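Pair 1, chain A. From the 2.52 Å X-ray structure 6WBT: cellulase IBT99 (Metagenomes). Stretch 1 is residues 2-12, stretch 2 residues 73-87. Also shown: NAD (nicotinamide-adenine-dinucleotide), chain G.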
# COMPACT_ATOMS: atom_id res chain seq x y z
N ASP A 2 -10.22 42.72 -4.45
CA ASP A 2 -11.53 43.31 -4.71
C ASP A 2 -12.29 43.51 -3.40
O ASP A 2 -13.08 44.46 -3.27
CB ASP A 2 -12.33 42.44 -5.67
CG ASP A 2 -13.59 43.13 -6.17
OD1 ASP A 2 -13.46 44.08 -6.97
OD2 ASP A 2 -14.70 42.71 -5.78
N LYS A 3 -12.06 42.62 -2.44
CA LYS A 3 -12.69 42.69 -1.13
C LYS A 3 -11.68 43.14 -0.09
O LYS A 3 -10.54 42.68 -0.08
CB LYS A 3 -13.28 41.33 -0.73
CG LYS A 3 -13.86 41.31 0.68
CD LYS A 3 -14.20 39.90 1.13
CE LYS A 3 -14.66 39.90 2.58
NZ LYS A 3 -14.97 38.52 3.06
N GLU A 4 -12.12 44.04 0.79
CA GLU A 4 -11.28 44.49 1.89
C GLU A 4 -11.14 43.37 2.92
O GLU A 4 -12.13 42.74 3.30
CB GLU A 4 -11.87 45.74 2.53
CG GLU A 4 -12.49 46.70 1.53
CD GLU A 4 -13.25 47.83 2.20
OE1 GLU A 4 -12.61 48.82 2.62
OE2 GLU A 4 -14.49 47.73 2.31
N LEU A 5 -9.91 43.12 3.37
CA LEU A 5 -9.59 41.97 4.20
C LEU A 5 -9.25 42.39 5.62
O LEU A 5 -8.62 43.43 5.84
CB LEU A 5 -8.42 41.18 3.61
CG LEU A 5 -8.63 40.61 2.21
CD1 LEU A 5 -7.34 40.02 1.68
CD2 LEU A 5 -9.73 39.56 2.22
N LYS A 6 -9.67 41.58 6.58
CA LYS A 6 -9.34 41.76 7.99
C LYS A 6 -8.23 40.78 8.35
O LYS A 6 -8.48 39.57 8.47
CB LYS A 6 -10.56 41.56 8.88
CG LYS A 6 -10.26 41.55 10.37
CD LYS A 6 -11.51 41.29 11.19
CE LYS A 6 -11.19 41.18 12.67
NZ LYS A 6 -12.41 40.97 13.50
N ILE A 7 -7.01 41.29 8.50
CA ILE A 7 -5.84 40.47 8.79
C ILE A 7 -5.60 40.48 10.30
O ILE A 7 -5.56 41.55 10.92
CB ILE A 7 -4.60 40.97 8.03
CG1 ILE A 7 -4.96 41.27 6.57
CG2 ILE A 7 -3.48 39.94 8.11
CD1 ILE A 7 -5.43 40.06 5.79
N VAL A 8 -5.44 39.29 10.88
CA VAL A 8 -5.24 39.13 12.31
C VAL A 8 -3.91 38.41 12.53
O VAL A 8 -3.66 37.37 11.92
CB VAL A 8 -6.39 38.36 12.97
CG1 VAL A 8 -6.15 38.23 14.47
CG2 VAL A 8 -7.72 39.04 12.69
N ILE A 9 -3.07 38.97 13.40
CA ILE A 9 -1.80 38.37 13.76
C ILE A 9 -1.98 37.75 15.14
O ILE A 9 -1.92 38.44 16.17
CB ILE A 9 -0.66 39.40 13.75
CG1 ILE A 9 -0.50 39.99 12.35
CG2 ILE A 9 0.64 38.76 14.21
CD1 ILE A 9 0.65 40.97 12.23
N CYS A 10 -2.22 36.44 15.17
CA CYS A 10 -2.39 35.71 16.43
C CYS A 10 -1.03 35.62 17.12
O CYS A 10 -0.18 34.82 16.73
CB CYS A 10 -2.98 34.33 16.17
SG CYS A 10 -3.32 33.38 17.67
N GLY A 11 -0.83 36.44 18.14
CA GLY A 11 0.45 36.52 18.81
C GLY A 11 1.17 37.81 18.49
O GLY A 11 2.34 37.81 18.11
N GLY A 12 0.46 38.94 18.65
CA GLY A 12 1.02 40.23 18.32
C GLY A 12 2.19 40.65 19.18
O GLY A 12 2.93 41.56 18.81
N LYS A 73 -13.10 36.85 20.58
CA LYS A 73 -14.29 37.08 19.76
C LYS A 73 -14.17 38.39 18.98
O LYS A 73 -14.54 38.45 17.80
CB LYS A 73 -15.54 37.08 20.62
CG LYS A 73 -16.83 37.15 19.81
CD LYS A 73 -18.06 36.88 20.66
CE LYS A 73 -19.31 36.83 19.80
NZ LYS A 73 -20.53 36.50 20.59
N GLU A 74 -13.66 39.44 19.62
CA GLU A 74 -13.44 40.69 18.90
C GLU A 74 -12.30 40.56 17.89
O GLU A 74 -12.32 41.21 16.84
CB GLU A 74 -13.14 41.82 19.89
CG GLU A 74 -12.95 43.18 19.24
CD GLU A 74 -12.67 44.28 20.25
OE1 GLU A 74 -12.13 45.33 19.85
OE2 GLU A 74 -12.99 44.09 21.44
N ALA A 75 -11.31 39.71 18.18
CA ALA A 75 -10.16 39.58 17.30
C ALA A 75 -10.47 38.73 16.08
O ALA A 75 -10.00 39.04 14.97
CB ALA A 75 -8.98 38.99 18.07
N PHE A 76 -11.25 37.66 16.25
CA PHE A 76 -11.45 36.68 15.19
C PHE A 76 -12.80 36.80 14.50
O PHE A 76 -13.09 36.00 13.60
CB PHE A 76 -11.27 35.27 15.74
CG PHE A 76 -9.89 34.99 16.27
CD1 PHE A 76 -8.80 34.98 15.43
CD2 PHE A 76 -9.70 34.74 17.62
CE1 PHE A 76 -7.53 34.73 15.92
CE2 PHE A 76 -8.43 34.49 18.12
CZ PHE A 76 -7.35 34.48 17.26
N THR A 77 -13.64 37.76 14.88
CA THR A 77 -14.92 37.93 14.21
C THR A 77 -14.70 38.46 12.80
O THR A 77 -14.04 39.49 12.61
CB THR A 77 -15.83 38.88 14.99
OG1 THR A 77 -16.18 38.28 16.24
CG2 THR A 77 -17.09 39.19 14.20
N ASP A 78 -15.27 37.76 11.81
CA ASP A 78 -15.16 38.14 10.40
C ASP A 78 -13.70 38.22 9.95
O ASP A 78 -13.36 39.00 9.05
CB ASP A 78 -15.89 39.45 10.12
CG ASP A 78 -16.23 39.63 8.65
OD1 ASP A 78 -16.16 38.63 7.90
OD2 ASP A 78 -16.55 40.77 8.25
N ALA A 79 -12.83 37.43 10.58
CA ALA A 79 -11.42 37.42 10.20
C ALA A 79 -11.25 36.74 8.85
O ALA A 79 -11.78 35.65 8.61
CB ALA A 79 -10.60 36.70 11.26
N ASP A 80 -10.50 37.39 7.96
CA ASP A 80 -10.21 36.87 6.63
C ASP A 80 -8.91 36.09 6.55
O ASP A 80 -8.86 35.06 5.86
CB ASP A 80 -10.16 38.02 5.61
CG ASP A 80 -11.53 38.60 5.32
OD1 ASP A 80 -12.45 37.81 5.01
OD2 ASP A 80 -11.70 39.83 5.41
N TYR A 81 -7.86 36.53 7.24
CA TYR A 81 -6.59 35.83 7.23
C TYR A 81 -5.94 35.95 8.60
O TYR A 81 -5.75 37.06 9.11
CB TYR A 81 -5.66 36.37 6.15
CG TYR A 81 -6.09 35.98 4.75
CD1 TYR A 81 -6.86 36.84 3.98
CD2 TYR A 81 -5.75 34.75 4.22
CE1 TYR A 81 -7.27 36.48 2.71
CE2 TYR A 81 -6.15 34.38 2.95
CZ TYR A 81 -6.91 35.25 2.20
OH TYR A 81 -7.31 34.89 0.93
N ILE A 82 -5.61 34.81 9.20
CA ILE A 82 -5.03 34.75 10.54
C ILE A 82 -3.60 34.24 10.40
O ILE A 82 -3.38 33.10 9.97
CB ILE A 82 -5.85 33.86 11.48
CG1 ILE A 82 -7.27 34.39 11.64
CG2 ILE A 82 -5.16 33.75 12.84
CD1 ILE A 82 -8.27 33.84 10.63
N MSE A 83 -2.64 35.07 10.77
CA MSE A 83 -1.24 34.67 10.75
C MSE A 83 -0.76 34.34 12.16
O MSE A 83 -0.52 35.23 12.97
CB MSE A 83 -0.37 35.76 10.13
CG MSE A 83 -0.67 36.02 8.66
SE MSE A 83 0.52 37.33 7.84
CE MSE A 83 -0.00 38.90 8.87
N ALA A 84 -0.64 33.05 12.45
CA ALA A 84 -0.32 32.57 13.79
C ALA A 84 1.18 32.55 14.00
O ALA A 84 1.93 32.00 13.18
CB ALA A 84 -0.90 31.17 14.01
N GLN A 85 1.62 33.14 15.10
CA GLN A 85 3.03 33.12 15.49
C GLN A 85 3.13 33.05 17.01
O GLN A 85 3.89 33.79 17.64
CB GLN A 85 3.77 34.33 14.92
CG GLN A 85 3.13 35.68 15.24
CD GLN A 85 3.92 36.84 14.67
OE1 GLN A 85 4.68 36.68 13.72
NE2 GLN A 85 3.73 38.02 15.25
N MSE A 86 2.36 32.16 17.61
CA MSE A 86 2.35 32.01 19.06
C MSE A 86 3.55 31.22 19.56
O MSE A 86 4.14 30.43 18.82
CB MSE A 86 1.05 31.32 19.51
CG MSE A 86 0.95 29.86 19.09
SE MSE A 86 -0.67 28.99 19.73
CE MSE A 86 -1.99 30.06 18.77
N ARG A 87 3.91 31.45 20.82
CA ARG A 87 4.94 30.66 21.51
C ARG A 87 4.37 30.37 22.90
O ARG A 87 4.57 31.14 23.83
CB ARG A 87 6.27 31.41 21.58
CG ARG A 87 7.37 30.61 22.26
CD ARG A 87 8.63 31.44 22.45
NE ARG A 87 9.23 31.85 21.19
CZ ARG A 87 10.13 31.13 20.52
NH1 ARG A 87 10.52 29.95 20.99
NH2 ARG A 87 10.62 31.58 19.37
PA NAD G . 7.81 35.42 21.58
O1A NAD G . 7.86 34.59 22.81
O2A NAD G . 8.70 36.61 21.50
O5B NAD G . 6.29 35.87 21.31
C5B NAD G . 5.25 34.86 21.22
C4B NAD G . 3.91 35.50 21.50
O4B NAD G . 2.87 34.48 21.47
C3B NAD G . 3.76 36.20 22.86
O3B NAD G . 3.21 37.49 22.67
C2B NAD G . 2.78 35.30 23.61
O2B NAD G . 2.06 35.95 24.64
C1B NAD G . 1.92 34.83 22.45
N9A NAD G . 1.09 33.66 22.75
C8A NAD G . 1.43 32.60 23.55
N7A NAD G . 0.49 31.69 23.64
C5A NAD G . -0.55 32.20 22.87
C6A NAD G . -1.83 31.70 22.58
N6A NAD G . -2.31 30.55 23.05
N1A NAD G . -2.62 32.45 21.77
C2A NAD G . -2.14 33.61 21.31
N3A NAD G . -0.95 34.17 21.52
C4A NAD G . -0.19 33.41 22.32
O3 NAD G . 8.10 34.48 20.31
PN NAD G . 9.01 34.68 19.00
O1N NAD G . 8.64 35.97 18.35
O2N NAD G . 10.43 34.44 19.36
O5D NAD G . 8.47 33.47 18.10
C5D NAD G . 7.05 33.38 17.86
C4D NAD G . 6.73 32.05 17.23
O4D NAD G . 7.23 32.03 15.87
C3D NAD G . 7.35 30.83 17.90
O3D NAD G . 6.38 29.79 18.02
C2D NAD G . 8.45 30.45 16.89
O2D NAD G . 8.93 29.12 17.00
C1D NAD G . 7.71 30.73 15.59
N1N NAD G . 8.63 30.80 14.42
C2N NAD G . 8.66 29.77 13.51
C3N NAD G . 9.53 29.81 12.43
C7N NAD G . 9.47 28.67 11.44
O7N NAD G . 10.51 28.29 10.91
N7N NAD G . 8.28 28.16 11.16
C4N NAD G . 10.40 30.88 12.30
C5N NAD G . 10.34 31.93 13.20
C6N NAD G . 9.45 31.87 14.25

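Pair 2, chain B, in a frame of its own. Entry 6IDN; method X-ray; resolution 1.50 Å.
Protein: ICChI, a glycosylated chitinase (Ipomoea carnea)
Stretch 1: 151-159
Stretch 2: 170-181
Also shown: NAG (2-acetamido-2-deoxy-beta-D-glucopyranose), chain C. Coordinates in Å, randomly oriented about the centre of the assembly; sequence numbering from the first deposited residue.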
# COMPACT_ATOMS: atom_id res chain seq x y z
N ASN B 151 2.45 16.07 6.96
CA ASN B 151 2.95 14.71 6.84
C ASN B 151 2.43 14.07 5.57
O ASN B 151 1.21 13.93 5.39
CB ASN B 151 2.53 13.89 8.06
CG ASN B 151 3.06 14.46 9.34
OD1 ASN B 151 4.22 14.86 9.42
ND2 ASN B 151 2.21 14.50 10.37
N VAL B 152 3.34 13.69 4.67
CA VAL B 152 3.04 12.88 3.50
C VAL B 152 3.82 11.59 3.68
O VAL B 152 5.04 11.54 3.46
CB VAL B 152 3.42 13.58 2.18
CG1 VAL B 152 3.21 12.64 1.00
CG2 VAL B 152 2.60 14.83 2.00
N TYR B 153 3.12 10.53 4.07
CA TYR B 153 3.78 9.23 4.22
C TYR B 153 4.00 8.57 2.87
O TYR B 153 3.17 8.69 1.96
CB TYR B 153 2.96 8.31 5.11
CG TYR B 153 2.86 8.85 6.51
CD1 TYR B 153 3.88 8.66 7.43
CD2 TYR B 153 1.77 9.59 6.88
CE1 TYR B 153 3.79 9.19 8.70
CE2 TYR B 153 1.66 10.13 8.13
CZ TYR B 153 2.68 9.92 9.04
OH TYR B 153 2.56 10.46 10.30
N LEU B 154 5.13 7.89 2.73
CA LEU B 154 5.44 7.16 1.51
C LEU B 154 5.53 5.69 1.85
O LEU B 154 6.24 5.31 2.78
CB LEU B 154 6.75 7.67 0.90
CG LEU B 154 6.76 9.14 0.51
CD1 LEU B 154 8.16 9.60 0.07
CD2 LEU B 154 5.75 9.39 -0.59
N ALA B 155 4.80 4.86 1.11
CA ALA B 155 4.80 3.42 1.33
C ALA B 155 5.08 2.73 0.01
O ALA B 155 4.73 3.24 -1.06
CB ALA B 155 3.45 2.95 1.92
N ALA B 156 5.73 1.57 0.08
CA ALA B 156 6.03 0.77 -1.12
C ALA B 156 5.62 -0.67 -0.91
O ALA B 156 5.75 -1.20 0.20
CB ALA B 156 7.53 0.81 -1.47
N ALA B 157 5.22 -1.33 -2.00
CA ALA B 157 4.72 -2.71 -1.96
C ALA B 157 5.47 -3.59 -2.95
O ALA B 157 4.89 -4.11 -3.92
CB ALA B 157 3.21 -2.74 -2.25
N PRO B 158 6.76 -3.82 -2.73
CA PRO B 158 7.51 -4.71 -3.62
C PRO B 158 7.12 -6.16 -3.40
O PRO B 158 6.60 -6.55 -2.35
CB PRO B 158 8.97 -4.48 -3.20
CG PRO B 158 8.86 -4.21 -1.70
CD PRO B 158 7.56 -3.39 -1.56
N ALA B 159 7.42 -6.99 -4.40
CA ALA B 159 7.32 -8.43 -4.22
C ALA B 159 8.56 -8.93 -3.50
O ALA B 159 9.56 -8.22 -3.35
CB ALA B 159 7.13 -9.12 -5.57
N ALA B 170 13.16 3.31 -6.04
CA ALA B 170 12.37 4.12 -5.12
C ALA B 170 12.73 3.78 -3.68
O ALA B 170 12.98 4.68 -2.86
CB ALA B 170 10.88 3.88 -5.39
N ILE B 171 12.82 2.49 -3.37
CA ILE B 171 13.14 2.10 -2.00
C ILE B 171 14.53 2.56 -1.61
O ILE B 171 14.77 2.93 -0.46
CB ILE B 171 12.95 0.58 -1.83
CG1 ILE B 171 11.45 0.27 -1.82
CG2 ILE B 171 13.58 0.08 -0.53
CD1 ILE B 171 11.11 -1.21 -2.03
N ASN B 172 15.47 2.59 -2.57
CA ASN B 172 16.85 2.99 -2.29
C ASN B 172 17.00 4.48 -2.03
O ASN B 172 18.11 4.92 -1.70
CB ASN B 172 17.73 2.57 -3.47
CG ASN B 172 19.16 2.25 -3.08
OD1 ASN B 172 19.58 2.35 -1.91
ND2 ASN B 172 19.93 1.84 -4.07
N THR B 173 15.93 5.27 -2.19
CA THR B 173 15.99 6.68 -1.81
C THR B 173 16.12 6.85 -0.30
O THR B 173 16.48 7.95 0.15
CB THR B 173 14.74 7.46 -2.24
OG1 THR B 173 13.56 6.96 -1.57
CG2 THR B 173 14.54 7.46 -3.76
N SER B 174 15.79 5.81 0.47
CA SER B 174 15.75 5.83 1.93
C SER B 174 14.63 6.71 2.47
O SER B 174 14.63 7.02 3.67
CB SER B 174 17.08 6.28 2.54
OG SER B 174 18.18 5.58 1.96
N LEU B 175 13.68 7.11 1.64
CA LEU B 175 12.62 8.03 2.05
C LEU B 175 11.30 7.33 2.37
O LEU B 175 10.34 8.00 2.76
CB LEU B 175 12.39 9.09 0.97
CG LEU B 175 13.57 10.05 0.76
CD1 LEU B 175 13.28 11.03 -0.34
CD2 LEU B 175 13.93 10.78 2.06
N PHE B 176 11.22 6.01 2.23
CA PHE B 176 9.92 5.39 2.46
C PHE B 176 9.67 5.14 3.94
O PHE B 176 10.52 4.60 4.66
CB PHE B 176 9.78 4.10 1.64
CG PHE B 176 9.37 4.38 0.24
CD1 PHE B 176 10.29 4.86 -0.67
CD2 PHE B 176 8.04 4.31 -0.14
CE1 PHE B 176 9.91 5.19 -1.97
CE2 PHE B 176 7.65 4.64 -1.43
CZ PHE B 176 8.59 5.08 -2.35
N ASP B 177 8.50 5.58 4.41
CA ASP B 177 8.07 5.38 5.79
C ASP B 177 7.65 3.94 6.03
O ASP B 177 7.87 3.41 7.12
CB ASP B 177 6.92 6.32 6.10
CG ASP B 177 7.31 7.75 5.90
OD1 ASP B 177 7.99 8.29 6.81
OD2 ASP B 177 7.02 8.34 4.83
N TYR B 178 7.07 3.30 5.02
CA TYR B 178 6.55 1.95 5.13
C TYR B 178 6.98 1.17 3.90
O TYR B 178 6.92 1.70 2.79
CB TYR B 178 5.00 1.93 5.21
CG TYR B 178 4.41 2.71 6.37
CD1 TYR B 178 4.11 4.05 6.21
CD2 TYR B 178 4.19 2.11 7.59
CE1 TYR B 178 3.61 4.77 7.24
CE2 TYR B 178 3.66 2.85 8.64
CZ TYR B 178 3.39 4.18 8.44
OH TYR B 178 2.86 4.96 9.45
N VAL B 179 7.38 -0.08 4.09
CA VAL B 179 7.58 -0.99 2.96
C VAL B 179 6.93 -2.30 3.39
O VAL B 179 7.32 -2.88 4.41
CB VAL B 179 9.06 -1.22 2.60
CG1 VAL B 179 9.14 -2.31 1.52
CG2 VAL B 179 9.67 0.09 2.08
N TRP B 180 5.88 -2.74 2.68
CA TRP B 180 5.25 -4.04 2.93
C TRP B 180 5.67 -4.97 1.81
O TRP B 180 5.27 -4.78 0.66
CB TRP B 180 3.73 -3.93 3.03
CG TRP B 180 3.09 -2.77 2.32
CD1 TRP B 180 2.88 -2.63 0.98
CD2 TRP B 180 2.53 -1.62 2.94
NE1 TRP B 180 2.24 -1.45 0.72
CE2 TRP B 180 1.99 -0.82 1.90
CE3 TRP B 180 2.40 -1.19 4.27
CZ2 TRP B 180 1.39 0.39 2.14
CZ3 TRP B 180 1.77 0.05 4.51
CH2 TRP B 180 1.28 0.80 3.44
N VAL B 181 6.48 -5.96 2.15
CA VAL B 181 7.02 -6.90 1.17
C VAL B 181 6.01 -8.00 0.94
O VAL B 181 5.55 -8.65 1.89
CB VAL B 181 8.36 -7.47 1.64
CG1 VAL B 181 8.94 -8.36 0.56
CG2 VAL B 181 9.33 -6.34 2.00
C1 NAG C . 21.31 1.49 -3.88
C2 NAG C . 21.65 0.17 -4.55
C3 NAG C . 23.15 -0.11 -4.43
C4 NAG C . 23.95 1.09 -4.93
C5 NAG C . 23.50 2.35 -4.21
C6 NAG C . 24.16 3.61 -4.73
C7 NAG C . 19.92 -1.58 -4.64
C8 NAG C . 19.21 -2.66 -3.88
N2 NAG C . 20.87 -0.91 -3.96
O3 NAG C . 23.50 -1.27 -5.20
O4 NAG C . 25.34 0.88 -4.70
O5 NAG C . 22.09 2.53 -4.43
O6 NAG C . 23.69 4.76 -4.04
O7 NAG C . 19.68 -1.34 -5.81

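The sharpest difference lies at one matched position, A:Lys6 in pair 1 and B:Leu154 in pair 2. A:Lys6 is fully extended, with every chi angle t. Its ammonium reaches the turn before the second strand. A:Lys6 NZ donates a very short hydrogen bond to A:Thr77 O (2.4 Å) and a weak one to A:Glu74 O (3.3 Å). B:Leu154 has no charge to place and packs instead. B:Leu154 CB lies over one face of the B:Phe176 ring, 4.2 Å from the ring centroid, a CH-pi contact. That ring stands where pair 1 has the small A:Ala79.

The backbone beneath is the same. In both pairs a helix end leads through a turn into a strand that runs parallel to the first. The strand axes approach to 4.6 Å, at 20° in pair 1 and 16° in pair 2. Fourteen central residues superpose with an RMSD of 0.5 Å.

A shared aspartate marks the start of the ladder. A:Asp80 and B:Asp177 coincide, and both have chi1 m. A:Lys6 N donates to A:Asp80 OD2 (2.9 Å); B:Leu154 N donates to B:Asp177 OD2 (2.9 Å). The carboxylate thus accepts a strand NH at the edge of the pairing. In pair 1 it also forms a salt bridge, A:Lys3 NZ to A:Asp80 OD1 (3.3 Å).

The next bonds repeat. A:Val8 N donates to A:Tyr81 O (2.9 Å), and B:Ala156 N to B:Tyr178 O (3.0 Å). A:Met83 N donates to A:Val8 O (2.8 Å), and B:Trp180 N to B:Ala156 O (2.9 Å).

Around the matched A:Met83 and B:Trp180, bulk is divided differently. Pair 1 uses A:Ile7, A:Ile9 and selenomethionine A:Met83. A:Met83 CE meets A:Ile7 CG2 and A:Ile9 CG1, each at 3.7 Å. Pair 2 sets two alanines against B:Trp180. B:Ala155 CB touches B:Trp180 CZ2 (3.3 Å), and B:Ala157 CB touches B:Trp180 CD1 (3.2 Å). The indole spans both small residues.

On the face carrying A:Val8 and its match B:Ala156, A:Val8 CG1 meets A:Phe76 CE1 (4.0 Å). B:Ala156 CB meets B:Ile171 CG1 (4.0 Å) and B:Phe176 CD2 (3.8 Å). Here B:Phe176 adds bulk beside the smaller strand residue.

The ends diverge. A:Cys10 matches B:Pro158. A:Cys10 N donates a weak hydrogen bond to A:Met83 O (3.0 Å). B:Pro158 has no NH to give, and its ring atom B:Pro158 CD lies 3.5 Å from B:Trp180 O. NAD lies beyond the pair 1 strand, where A:Arg87 NE donates to NAD O3 (3.0 Å). Pair 2 carries NAG covalently on B:Asn172.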